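Local coordinates for protein beta-lactamase (Klebsiella pneumoniae, PDB 6M5H) that probably hydrolyses the amide bond of beta-lactam antibiotics to give substituted beta-amino acids, as a class C serine beta-lactamase conferring antibiotic resistance, at residues Gly117-Gly122 with Arg154-Ile159; Thr75-Leu80 with Gly162-Ile167; Gly105-His110 with Lys142-Ala147; Glu280-Pro285 with Asn316-Lys321. The protein carries 1 engineered substitution. All coordinates share one frame; numbering follows the deposited sequence.

Contacts 1, 2 and 4 are largely buried, whereas contact 3 lies on the surface, away from the active site. Contacts 1 and 2 share helix 158-171: its start belongs to the loop pairing of contact 1 and its next turns to the helix packing of contact 2, where Leu164 also touches Gly117. Contact 4 is the strand pairing, and it meets contact 1 twice, through the Arg154-Glu280 salt bridge and through Lys321 lying against the engineered Phe156. Trp144 of contact 3 reaches Ser121 and Gly122 of contact 1. The chemistry follows place: apolar and close between the helices, backbone hydrogen bonds in the sheet, with bridging waters in contacts 1, 3 and 4.

Contact 1: Gly117-Gly122 with Arg154-Ile159; sequences GTHTSG and RVFSNI. Engineered in segment 154-159: Phe156 (natural residue Tyr).
His119 and Val155 join the loop 117-122 to the chain between strand 153-154 and helix 158-171 through a hydrogen bond, Val155 N to His119 O at 2.8 Å, with an N-H...O angle of 162°. The same carbonyl receives a CA-H...O contact from Arg154 CA at 3.2 Å. A water extends the pairing, donating to Val155 O and accepting a weak bond from Gly122 N; the positive phi of Gly122 suits a residue without CB. The His119 ring lies against Phe156, an engineered residue in place of the natural tyrosine. Phe156 CA sits over the imidazole face, 4.0 Å from its centroid, in a CH-pi contact, and Phe156 CD1 approaches His119 NE2 to 3.3 Å above the same ring. The two ring planes are inclined at 50°. This is the active-site region of the serine beta-lactamase fold: residue 156 belongs to the protein's AMP site and touches Ser71. With CG anti to the backbone N, the extended Arg154 chain runs alongside His119, and its guanidinium plane stands 73° from the imidazole. Beyond the ring, that guanidinium forms a salt bridge with Glu280 and hydrogen bonds with Gln275 and Met297. Ser157 is the N-cap of helix 158-171, its OG bonded to Gly160 N and Gln124 O.

Contact 2: Thr75-Leu80 with Gly162-Ile167; sequences TFAATL and GLLGMI
Ala77 and Gly165 bring the two helices together: Ala77 CB lies 4.2 Å from Gly165 CA, and their CA atoms are 4.8 Å apart. A methyl group on one side and no side chain on the other let the backbones approach this closely. To one side of that pair, the CD2 branch of Leu164 rests on the neighbouring residue, Ala78, 3.9 Å from Ala78 CA and 4.3 Å from Ala78 CB. Its chi1 of 179° sets CG anti to the backbone N and carries the branch across to the alanines. Leu80 reaches back the other way, its CD2 coming 4.2 Å from Gly165 O. The segment axes approach to 8.5 Å and cross at 37°, joining helix 72-86 to helix 158-171 in the helical part of the fold. Elsewhere on helix 158-171, Thr161 touches Ala77 and Ala168 touches Leu80. Further out, helix 176-187 packs on the first helix, with Tyr176 against Ala77 and Ala179 against Leu80. The interface between the two segments is therefore apolar and depends on shape, with small residues allowing the close approach and leucine branches filling in beside them.

Contact 3: Gly105-His110 with Lys142-Ala147; sequences GSSFDH and KAWKPA
Ser107 meets Trp144 where two surface loops adjoin, one leading into helix 113-117 and the other following helix 134-142. Just before it, Ser106 forms an ST turn: its OG, which also bonds to Leu103 O, accepts from Phe108 N at 3.0 Å. From the backbone of Ser107, CB lies 3.4 Å from Trp144 O and 4.0 Å from Trp144 CE3, at the six-membered part of the indole. A chi1 of -68° directs OG at Trp144 O, to which it donates at 2.7 Å, in the carbonyl plane. Serine suits this place because its short hydroxyl arm reaches a backbone carbonyl of the adjoining loop while its CB fits against the indole. The OG also has the Lys145 chain beside it, with Lys145 CG at 3.4 Å, while the lysine amine leads away. Phe108 adds an apolar touch, its CZ reaching Trp144 CE3 at 3.6 Å; the ring planes are inclined by only 26°, but the rings are displaced from one another and meet mainly around these two atoms. Leu123 touches both aromatic side chains. Trp144 O has a second donor, a water that also accepts from Ser107 N; the water oxygen lies 2.7 Å from Trp144 O.

Contact 4: Glu280-Pro285 with Asn316-Lys321; sequences EQLPYP and NVWINK
Leu282 and Trp318 form a hydrogen-bonded pair of an antiparallel sheet, joining strand 280-283 to strand 317-325. Trp318 N donates to Leu282 O at 2.8 Å with an N-H...O angle of 170°, and Leu282 N returns a bond to Trp318 O. At Glu280 and Asn320 the exchange is uneven: Asn320 N to Glu280 O is 2.8 Å, whereas Glu280 N to Asn320 O, at 3.4 Å, is weak. The ladder's last rung joins Tyr284 N to Asn316 O, with the donor well above the carbonyl plane. Between the rungs, Gln281 CA makes a CA-H...O contact with Trp318 O at 3.1 Å. Pro283, which has no N-H to give, takes a non-hydrogen-bonded place opposite Val317.

Apolar contacts flank the ladder. Leu282 CD1 lies 4.4 Å from Trp318 CD1, on the face where Leu291 of helix 288-294 packs over both. Tyr284 CD2 approaches Trp318 CE3 edge to edge, while Tyr284 CB lies 3.6 Å from Val317 C. On the other face, the aliphatic part of Gln281 runs alongside Ile319.

Charge gathers at the active-site end. Lys321 bends at chi2 (67°) and chi4, bringing its CE to 3.6 Å from Glu280 OE2, but NZ stays 4.1 Å from that oxygen, beyond a salt bridge. A water links Lys321 NZ to Glu280 OE1, and OE2 forms its salt bridge with Arg154. Lys321 probably belongs to the family's K(T/S)G motif, next to Ser71; shared between Arg154 and the water-linked lysine, the Glu280 carboxylate would probably be stabilised as an anion.

Contact 1: Gly117-Gly122 with Arg154-Ile159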
loop_
_atom_site.group_PDB
_atom_site.type_symbol
_atom_site.label_atom_id
_atom_site.label_comp_id
_atom_site.label_asym_id
_atom_site.label_seq_id
_atom_site.Cartn_x
_atom_site.Cartn_y
_atom_site.Cartn_z
ATOM N N GLY A 117 -3.935 11.776 -5.398
ATOM C CA GLY A 117 -3.106 10.584 -5.610
ATOM C C GLY A 117 -1.690 10.672 -5.082
ATOM O O GLY A 117 -0.978 9.665 -5.106
ATOM N N THR A 118 -1.264 11.847 -4.607
ATOM C CA THR A 118 0.102 12.106 -4.174
ATOM C C THR A 118 0.149 12.727 -2.787
ATOM O O THR A 118 1.211 13.195 -2.360
ATOM C CB THR A 118 0.852 12.999 -5.163
ATOM O OG1 THR A 118 0.125 14.227 -5.311
ATOM C CG2 THR A 118 1.035 12.331 -6.517
ATOM N N HIS A 119 -0.979 12.793 -2.096
ATOM C CA HIS A 119 -1.048 13.359 -0.754
ATOM C C HIS A 119 -0.733 14.845 -0.745
ATOM O O HIS A 119 -0.232 15.363 0.260
ATOM C CB HIS A 119 -0.181 12.625 0.254
ATOM C CG HIS A 119 -0.449 11.180 0.284
ATOM N ND1 HIS A 119 -1.669 10.625 0.617
ATOM C CD2 HIS A 119 0.382 10.160 -0.006
ATOM C CE1 HIS A 119 -1.562 9.310 0.535
ATOM N NE2 HIS A 119 -0.336 9.004 0.141
ATOM N N THR A 120 -1.038 15.548 -1.837
ATOM C CA THR A 120 -0.744 16.976 -1.914
ATOM C C THR A 120 -2.006 17.817 -1.994
ATOM O O THR A 120 -1.914 19.019 -2.281
ATOM C CB THR A 120 0.219 17.287 -3.068
ATOM O OG1 THR A 120 -0.306 16.814 -4.300
ATOM C CG2 THR A 120 1.597 16.727 -2.819
ATOM N N SER A 121 -3.185 17.252 -1.704
ATOM C CA SER A 121 -4.366 18.112 -1.636
ATOM C C SER A 121 -4.404 18.959 -0.368
ATOM O O SER A 121 -5.036 20.020 -0.360
ATOM C CB SER A 121 -5.660 17.306 -1.716
ATOM O OG SER A 121 -5.928 16.573 -0.519
ATOM N N GLY A 122 -3.782 18.496 0.715
ATOM C CA GLY A 122 -3.944 19.117 2.018
ATOM C C GLY A 122 -5.005 18.511 2.901
ATOM O O GLY A 122 -5.089 18.895 4.070
ATOM N N ARG A 154 2.875 18.086 1.343
ATOM C CA ARG A 154 2.460 16.700 1.408
ATOM C C ARG A 154 1.927 16.426 2.808
ATOM O O ARG A 154 2.615 16.673 3.812
ATOM C CB ARG A 154 3.639 15.812 1.083
ATOM C CG ARG A 154 3.305 14.348 1.182
ATOM C CD ARG A 154 4.539 13.488 0.965
ATOM N NE ARG A 154 4.238 12.051 0.954
ATOM C CZ ARG A 154 4.063 11.312 2.045
ATOM N NH1 ARG A 154 4.183 11.827 3.268
ATOM N NH2 ARG A 154 3.810 10.012 1.900
ATOM N N VAL A 155 0.710 15.912 2.860
ATOM C CA VAL A 155 0.048 15.463 4.074
ATOM C C VAL A 155 -0.552 14.107 3.738
ATOM O O VAL A 155 -1.517 14.027 2.969
ATOM C CB VAL A 155 -1.054 16.445 4.520
ATOM C CG1 VAL A 155 -1.827 15.856 5.704
ATOM C CG2 VAL A 155 -0.459 17.828 4.843
ATOM N N PHE A 156 0.042 13.042 4.251
ATOM C CA PHE A 156 -0.470 11.708 3.968
ATOM C C PHE A 156 -1.941 11.654 4.398
ATOM O O PHE A 156 -2.289 12.098 5.494
ATOM C CB PHE A 156 0.357 10.719 4.790
ATOM C CG PHE A 156 0.037 9.286 4.529
ATOM C CD1 PHE A 156 0.394 8.687 3.336
ATOM C CD2 PHE A 156 -0.626 8.547 5.475
ATOM C CE1 PHE A 156 0.115 7.346 3.111
ATOM C CE2 PHE A 156 -0.895 7.208 5.276
ATOM C CZ PHE A 156 -0.541 6.628 4.079
ATOM N N SER A 157 -2.828 11.155 3.531
ATOM C CA SER A 157 -4.261 11.325 3.767
ATOM C C SER A 157 -5.098 10.114 3.386
ATOM O O SER A 157 -5.106 9.689 2.225
ATOM C CB SER A 157 -4.768 12.555 3.011
ATOM O OG SER A 157 -6.158 12.711 3.207
ATOM N N ASN A 158 -5.875 9.603 4.349
ATOM C CA ASN A 158 -6.869 8.601 3.998
ATOM C C ASN A 158 -7.999 9.194 3.178
ATOM O O ASN A 158 -8.563 8.524 2.303
ATOM C CB ASN A 158 -7.461 7.974 5.249
ATOM C CG ASN A 158 -6.508 7.078 5.946
ATOM O OD1 ASN A 158 -5.454 6.737 5.410
ATOM N ND2 ASN A 158 -6.879 6.638 7.134
ATOM N N ILE A 159 -8.360 10.445 3.461
ATOM C CA ILE A 159 -9.471 11.073 2.754
ATOM C C ILE A 159 -9.111 11.262 1.290
ATOM O O ILE A 159 -9.891 10.940 0.392
ATOM C CB ILE A 159 -9.882 12.414 3.401
ATOM C CG1 ILE A 159 -10.113 12.254 4.902
ATOM C CG2 ILE A 159 -11.165 12.892 2.738
ATOM C CD1 ILE A 159 -10.433 13.581 5.615
HETATM O O HOH W 1 -3.338 15.715 1.876
#

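Contact 2: Thr75-Leu80 with Gly162-Ile167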
loop_
_atom_site.group_PDB
_atom_site.type_symbol
_atom_site.label_atom_id
_atom_site.label_comp_id
_atom_site.label_asym_id
_atom_site.label_seq_id
_atom_site.Cartn_x
_atom_site.Cartn_y
_atom_site.Cartn_z
ATOM N N THR A 75 -2.065 1.601 -2.442
ATOM C CA THR A 75 -1.387 1.358 -3.717
ATOM C C THR A 75 -2.327 0.698 -4.717
ATOM O O THR A 75 -2.164 0.884 -5.923
ATOM C CB THR A 75 -0.121 0.524 -3.545
ATOM O OG1 THR A 75 -0.458 -0.830 -3.200
ATOM C CG2 THR A 75 0.806 1.125 -2.501
ATOM N N PHE A 76 -3.353 -0.021 -4.237
ATOM C CA PHE A 76 -4.360 -0.575 -5.136
ATOM C C PHE A 76 -5.270 0.527 -5.667
ATOM O O PHE A 76 -5.678 0.488 -6.840
ATOM C CB PHE A 76 -5.150 -1.690 -4.447
ATOM C CG PHE A 76 -4.283 -2.845 -4.050
ATOM C CD1 PHE A 76 -4.002 -3.850 -4.956
ATOM C CD2 PHE A 76 -3.686 -2.889 -2.816
ATOM C CE1 PHE A 76 -3.153 -4.904 -4.611
ATOM C CE2 PHE A 76 -2.839 -3.927 -2.468
ATOM C CZ PHE A 76 -2.568 -4.901 -3.369
ATOM N N ALA A 77 -5.618 1.502 -4.820
ATOM C CA ALA A 77 -6.387 2.641 -5.306
ATOM C C ALA A 77 -5.609 3.370 -6.396
ATOM O O ALA A 77 -6.182 3.771 -7.414
ATOM C CB ALA A 77 -6.728 3.589 -4.157
ATOM N N ALA A 78 -4.295 3.527 -6.226
ATOM C CA ALA A 78 -3.480 4.142 -7.250
ATOM C C ALA A 78 -3.395 3.292 -8.497
ATOM O O ALA A 78 -3.472 3.834 -9.609
ATOM C CB ALA A 78 -2.082 4.407 -6.737
ATOM N N THR A 79 -3.213 1.978 -8.347
ATOM C CA THR A 79 -3.184 1.140 -9.532
ATOM C C THR A 79 -4.488 1.225 -10.315
ATOM O O THR A 79 -4.479 1.278 -11.559
ATOM C CB THR A 79 -2.808 -0.292 -9.154
ATOM O OG1 THR A 79 -1.564 -0.317 -8.439
ATOM C CG2 THR A 79 -2.661 -1.165 -10.399
ATOM N N LEU A 80 -5.620 1.295 -9.607
ATOM C CA LEU A 80 -6.900 1.473 -10.284
ATOM C C LEU A 80 -6.973 2.815 -11.004
ATOM O O LEU A 80 -7.427 2.881 -12.157
ATOM C CB LEU A 80 -8.034 1.375 -9.280
ATOM C CG LEU A 80 -9.425 1.371 -9.925
ATOM C CD1 LEU A 80 -9.677 0.076 -10.685
ATOM C CD2 LEU A 80 -10.492 1.593 -8.865
ATOM N N GLY A 162 -9.174 8.077 -0.471
ATOM C CA GLY A 162 -10.564 7.733 -0.712
ATOM C C GLY A 162 -11.098 8.380 -1.973
ATOM O O GLY A 162 -11.712 7.719 -2.810
ATOM N N LEU A 163 -10.860 9.689 -2.141
ATOM C CA LEU A 163 -11.299 10.353 -3.361
ATOM C C LEU A 163 -10.632 9.791 -4.603
ATOM O O LEU A 163 -11.290 9.653 -5.642
ATOM C CB LEU A 163 -11.084 11.858 -3.242
ATOM C CG LEU A 163 -11.929 12.567 -2.211
ATOM C CD1 LEU A 163 -11.520 14.001 -2.118
ATOM C CD2 LEU A 163 -13.392 12.469 -2.605
ATOM N N LEU A 164 -9.338 9.501 -4.543
ATOM C CA LEU A 164 -8.655 8.923 -5.691
ATOM C C LEU A 164 -9.360 7.657 -6.158
ATOM O O LEU A 164 -9.661 7.494 -7.356
ATOM C CB LEU A 164 -7.224 8.577 -5.305
ATOM C CG LEU A 164 -6.402 7.939 -6.426
ATOM C CD1 LEU A 164 -6.098 8.974 -7.505
ATOM C CD2 LEU A 164 -5.134 7.338 -5.859
ATOM N N GLY A 165 -9.602 6.731 -5.225
ATOM C CA GLY A 165 -10.223 5.473 -5.592
ATOM C C GLY A 165 -11.659 5.638 -6.037
ATOM O O GLY A 165 -12.099 4.992 -7.005
ATOM N N MET A 166 -12.403 6.517 -5.366
ATOM C CA MET A 166 -13.792 6.756 -5.746
ATOM C C MET A 166 -13.880 7.283 -7.164
ATOM O O MET A 166 -14.730 6.853 -7.957
ATOM C CB MET A 166 -14.386 7.775 -4.780
ATOM C CG MET A 166 -15.894 7.948 -4.839
ATOM S SD MET A 166 -16.421 9.344 -3.813
ATOM C CE MET A 166 -15.908 10.706 -4.815
ATOM N N ILE A 167 -13.039 8.270 -7.484
ATOM C CA ILE A 167 -13.015 8.868 -8.816
ATOM C C ILE A 167 -12.608 7.840 -9.862
ATOM O O ILE A 167 -13.222 7.740 -10.940
ATOM C CB ILE A 167 -12.104 10.110 -8.815
ATOM C CG1 ILE A 167 -12.755 11.226 -8.012
ATOM C CG2 ILE A 167 -11.819 10.551 -10.220
ATOM C CD1 ILE A 167 -11.808 12.377 -7.730
#

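Contact 3: Gly105-His110 with Lys142-Ala147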
loop_
_atom_site.group_PDB
_atom_site.type_symbol
_atom_site.label_atom_id
_atom_site.label_comp_id
_atom_site.label_asym_id
_atom_site.label_seq_id
_atom_site.Cartn_x
_atom_site.Cartn_y
_atom_site.Cartn_z
ATOM N N GLY A 105 -17.558 24.383 -7.476
ATOM C CA GLY A 105 -17.682 25.598 -6.716
ATOM C C GLY A 105 -17.042 25.555 -5.355
ATOM O O GLY A 105 -16.985 26.593 -4.682
ATOM N N SER A 106 -16.481 24.403 -4.948
ATOM C CA SER A 106 -15.824 24.259 -3.667
ATOM C C SER A 106 -14.307 24.338 -3.849
ATOM O O SER A 106 -13.803 24.626 -4.939
ATOM C CB SER A 106 -16.207 22.918 -3.046
ATOM O OG SER A 106 -15.479 21.849 -3.656
ATOM N N SER A 107 -13.573 24.067 -2.774
ATOM C CA SER A 107 -12.117 24.005 -2.865
ATOM C C SER A 107 -11.645 22.971 -3.866
ATOM O O SER A 107 -10.519 23.068 -4.351
ATOM C CB SER A 107 -11.516 23.618 -1.524
ATOM O OG SER A 107 -11.689 24.630 -0.544
ATOM N N PHE A 108 -12.481 21.983 -4.159
ATOM C CA PHE A 108 -12.096 20.924 -5.077
ATOM C C PHE A 108 -12.088 21.367 -6.517
ATOM O O PHE A 108 -11.674 20.581 -7.381
ATOM C CB PHE A 108 -12.892 19.653 -4.798
ATOM C CG PHE A 108 -12.505 19.045 -3.485
ATOM C CD1 PHE A 108 -11.343 18.270 -3.413
ATOM C CD2 PHE A 108 -13.214 19.335 -2.311
ATOM C CE1 PHE A 108 -10.913 17.752 -2.224
ATOM C CE2 PHE A 108 -12.793 18.828 -1.106
ATOM C CZ PHE A 108 -11.621 18.026 -1.056
ATOM N N ASP A 109 -12.480 22.607 -6.803
ATOM C CA ASP A 109 -12.193 23.195 -8.100
ATOM C C ASP A 109 -10.703 23.402 -8.285
ATOM O O ASP A 109 -10.249 23.565 -9.426
ATOM C CB ASP A 109 -12.815 24.584 -8.189
ATOM C CG ASP A 109 -14.333 24.575 -8.335
ATOM O OD1 ASP A 109 -14.957 23.508 -8.503
ATOM O OD2 ASP A 109 -14.919 25.701 -8.314
ATOM N N HIS A 110 -9.936 23.420 -7.189
ATOM C CA HIS A 110 -8.513 23.747 -7.247
ATOM C C HIS A 110 -7.632 22.631 -6.721
ATOM O O HIS A 110 -6.461 22.876 -6.417
ATOM C CB HIS A 110 -8.230 25.022 -6.442
ATOM C CG HIS A 110 -9.198 26.118 -6.711
ATOM N ND1 HIS A 110 -9.349 26.657 -7.964
ATOM C CD2 HIS A 110 -10.104 26.722 -5.916
ATOM C CE1 HIS A 110 -10.288 27.588 -7.923
ATOM N NE2 HIS A 110 -10.765 27.634 -6.695
ATOM N N LYS A 142 -17.558 19.823 0.683
ATOM C CA LYS A 142 -17.981 21.092 0.092
ATOM C C LYS A 142 -17.615 22.267 0.967
ATOM O O LYS A 142 -17.543 23.394 0.453
ATOM C CB LYS A 142 -19.501 21.110 -0.088
ATOM C CG LYS A 142 -20.024 20.347 -1.259
ATOM C CD LYS A 142 -21.463 20.735 -1.578
ATOM C CE LYS A 142 -22.375 19.537 -1.590
ATOM N NZ LYS A 142 -23.806 19.975 -1.655
ATOM N N ALA A 143 -17.418 22.041 2.266
ATOM C CA ALA A 143 -17.188 23.107 3.221
ATOM C C ALA A 143 -15.730 23.191 3.645
ATOM O O ALA A 143 -15.371 24.017 4.504
ATOM C CB ALA A 143 -18.114 22.913 4.425
ATOM N N TRP A 144 -14.871 22.353 3.068
ATOM C CA TRP A 144 -13.499 22.197 3.533
ATOM C C TRP A 144 -12.560 23.166 2.824
ATOM O O TRP A 144 -12.729 23.447 1.638
ATOM C CB TRP A 144 -13.073 20.743 3.260
ATOM C CG TRP A 144 -11.605 20.482 3.448
ATOM C CD1 TRP A 144 -10.969 20.204 4.614
ATOM C CD2 TRP A 144 -10.598 20.520 2.440
ATOM N NE1 TRP A 144 -9.616 20.070 4.395
ATOM C CE2 TRP A 144 -9.364 20.230 3.065
ATOM C CE3 TRP A 144 -10.614 20.734 1.079
ATOM C CZ2 TRP A 144 -8.161 20.190 2.352
ATOM C CZ3 TRP A 144 -9.409 20.669 0.373
ATOM C CH2 TRP A 144 -8.220 20.389 1.023
ATOM N N LYS A 145 -11.553 23.640 3.552
ATOM C CA LYS A 145 -10.489 24.415 2.926
ATOM C C LYS A 145 -9.192 24.004 3.599
ATOM O O LYS A 145 -9.171 23.806 4.818
ATOM C CB LYS A 145 -10.672 25.927 3.122
ATOM C CG LYS A 145 -11.809 26.512 2.315
ATOM C CD LYS A 145 -11.724 28.030 2.240
ATOM C CE LYS A 145 -12.255 28.672 3.474
ATOM N NZ LYS A 145 -12.436 30.150 3.229
ATOM N N PRO A 146 -8.105 23.892 2.845
ATOM C CA PRO A 146 -6.806 23.577 3.442
ATOM C C PRO A 146 -6.120 24.835 3.952
ATOM O O PRO A 146 -6.368 25.949 3.500
ATOM C CB PRO A 146 -6.011 23.019 2.254
ATOM C CG PRO A 146 -6.541 23.731 1.085
ATOM C CD PRO A 146 -8.034 23.926 1.381
ATOM N N ALA A 147 -5.191 24.622 4.874
ATOM C CA ALA A 147 -4.407 25.730 5.394
ATOM C C ALA A 147 -3.461 26.298 4.345
ATOM O O ALA A 147 -3.177 27.501 4.368
ATOM C CB ALA A 147 -3.583 25.222 6.574
HETATM O O HOH W 2 -14.398 22.709 -0.408
#

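Contact 4: Glu280-Pro285 with Asn316-Lys321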
loop_
_atom_site.group_PDB
_atom_site.type_symbol
_atom_site.label_atom_id
_atom_site.label_comp_id
_atom_site.label_asym_id
_atom_site.label_seq_id
_atom_site.Cartn_x
_atom_site.Cartn_y
_atom_site.Cartn_z
ATOM N N GLU A 280 5.891 5.242 -2.804
ATOM C CA GLU A 280 6.924 6.187 -2.390
ATOM C C GLU A 280 8.254 5.561 -2.735
ATOM O O GLU A 280 8.411 4.347 -2.615
ATOM C CB GLU A 280 6.860 6.426 -0.885
ATOM C CG GLU A 280 5.488 6.984 -0.474
ATOM C CD GLU A 280 5.209 6.859 1.006
ATOM O OE1 GLU A 280 6.095 6.463 1.797
ATOM O OE2 GLU A 280 4.067 7.155 1.409
ATOM N N GLN A 281 9.220 6.368 -3.144
ATOM C CA GLN A 281 10.498 5.807 -3.538
ATOM C C GLN A 281 11.659 6.686 -3.085
ATOM O O GLN A 281 11.528 7.892 -2.848
ATOM C CB GLN A 281 10.548 5.548 -5.036
ATOM C CG GLN A 281 10.670 6.798 -5.909
ATOM C CD GLN A 281 10.491 6.508 -7.386
ATOM O OE1 GLN A 281 9.780 5.592 -7.770
ATOM N NE2 GLN A 281 11.151 7.299 -8.228
ATOM N N LEU A 282 12.816 6.047 -2.982
ATOM C CA LEU A 282 14.075 6.671 -2.653
ATOM C C LEU A 282 15.096 6.246 -3.692
ATOM O O LEU A 282 14.991 5.152 -4.255
ATOM C CB LEU A 282 14.535 6.214 -1.270
ATOM C CG LEU A 282 13.600 6.745 -0.174
ATOM C CD1 LEU A 282 12.461 5.827 0.173
ATOM C CD2 LEU A 282 14.432 7.087 1.025
ATOM N N PRO A 283 16.124 7.048 -3.930
ATOM C CA PRO A 283 17.185 6.606 -4.849
ATOM C C PRO A 283 17.870 5.371 -4.289
ATOM O O PRO A 283 18.052 5.236 -3.076
ATOM C CB PRO A 283 18.135 7.803 -4.883
ATOM C CG PRO A 283 17.975 8.416 -3.511
ATOM C CD PRO A 283 16.527 8.219 -3.125
ATOM N N TYR A 284 18.255 4.459 -5.190
ATOM C CA TYR A 284 18.971 3.247 -4.810
ATOM C C TYR A 284 20.383 3.305 -5.418
ATOM O O TYR A 284 20.503 3.631 -6.592
ATOM C CB TYR A 284 18.219 2.047 -5.348
ATOM C CG TYR A 284 18.956 0.769 -5.145
ATOM C CD1 TYR A 284 19.893 0.331 -6.078
ATOM C CD2 TYR A 284 18.750 0.003 -4.014
ATOM C CE1 TYR A 284 20.594 -0.823 -5.886
ATOM C CE2 TYR A 284 19.451 -1.171 -3.813
ATOM C CZ TYR A 284 20.352 -1.570 -4.763
ATOM O OH TYR A 284 21.071 -2.738 -4.600
ATOM N N PRO A 285 21.436 2.961 -4.651
ATOM C CA PRO A 285 21.427 2.473 -3.273
ATOM C C PRO A 285 20.980 3.586 -2.331
ATOM O O PRO A 285 21.155 4.753 -2.599
ATOM C CB PRO A 285 22.895 2.107 -3.025
ATOM C CG PRO A 285 23.641 3.000 -3.991
ATOM C CD PRO A 285 22.801 2.929 -5.211
ATOM N N ASN A 316 16.382 2.164 -10.865
ATOM C CA ASN A 316 17.401 2.350 -9.837
ATOM C C ASN A 316 16.850 3.106 -8.629
ATOM O O ASN A 316 17.355 4.172 -8.248
ATOM C CB ASN A 316 18.601 3.079 -10.444
ATOM C CG ASN A 316 19.339 2.247 -11.458
ATOM O OD1 ASN A 316 19.448 1.041 -11.292
ATOM N ND2 ASN A 316 19.829 2.879 -12.501
ATOM N N VAL A 317 15.799 2.547 -8.028
ATOM C CA VAL A 317 15.115 3.170 -6.899
ATOM C C VAL A 317 14.649 2.062 -5.980
ATOM O O VAL A 317 14.457 0.915 -6.400
ATOM C CB VAL A 317 13.921 4.059 -7.304
ATOM C CG1 VAL A 317 14.405 5.325 -7.994
ATOM C CG2 VAL A 317 12.924 3.301 -8.161
ATOM N N TRP A 318 14.427 2.444 -4.724
ATOM C CA TRP A 318 13.841 1.603 -3.697
ATOM C C TRP A 318 12.400 2.069 -3.547
ATOM O O TRP A 318 12.153 3.193 -3.118
ATOM C CB TRP A 318 14.596 1.844 -2.398
ATOM C CG TRP A 318 14.054 1.124 -1.171
ATOM C CD1 TRP A 318 12.948 1.450 -0.442
ATOM C CD2 TRP A 318 14.641 -0.001 -0.510
ATOM N NE1 TRP A 318 12.804 0.587 0.607
ATOM C CE2 TRP A 318 13.831 -0.316 0.589
ATOM C CE3 TRP A 318 15.766 -0.782 -0.753
ATOM C CZ2 TRP A 318 14.116 -1.368 1.446
ATOM C CZ3 TRP A 318 16.050 -1.810 0.110
ATOM C CH2 TRP A 318 15.224 -2.101 1.179
ATOM N N ILE A 319 11.454 1.246 -3.986
ATOM C CA ILE A 319 10.032 1.581 -3.949
ATOM C C ILE A 319 9.405 0.878 -2.762
ATOM O O ILE A 319 9.660 -0.313 -2.551
ATOM C CB ILE A 319 9.336 1.166 -5.261
ATOM C CG1 ILE A 319 10.034 1.788 -6.476
ATOM C CG2 ILE A 319 7.858 1.556 -5.218
ATOM C CD1 ILE A 319 9.430 1.441 -7.827
ATOM N N ASN A 320 8.609 1.590 -1.960
ATOM C CA ASN A 320 8.128 0.972 -0.733
ATOM C C ASN A 320 6.825 1.585 -0.261
ATOM O O ASN A 320 6.431 2.671 -0.685
ATOM C CB ASN A 320 9.187 0.978 0.392
ATOM C CG ASN A 320 9.531 2.339 0.946
ATOM O OD1 ASN A 320 9.057 3.421 0.496
ATOM N ND2 ASN A 320 10.350 2.323 1.942
ATOM N N LYS A 321 6.160 0.849 0.623
ATOM C CA LYS A 321 5.029 1.395 1.364
ATOM C C LYS A 321 4.852 0.603 2.648
ATOM O O LYS A 321 4.917 -0.630 2.637
ATOM C CB LYS A 321 3.751 1.323 0.531
ATOM C CG LYS A 321 2.589 2.103 1.155
ATOM C CD LYS A 321 2.843 3.638 1.159
ATOM C CE LYS A 321 1.990 4.358 2.180
ATOM N NZ LYS A 321 2.428 4.077 3.561
HETATM O O HOH W 3 5.512 4.209 3.424
#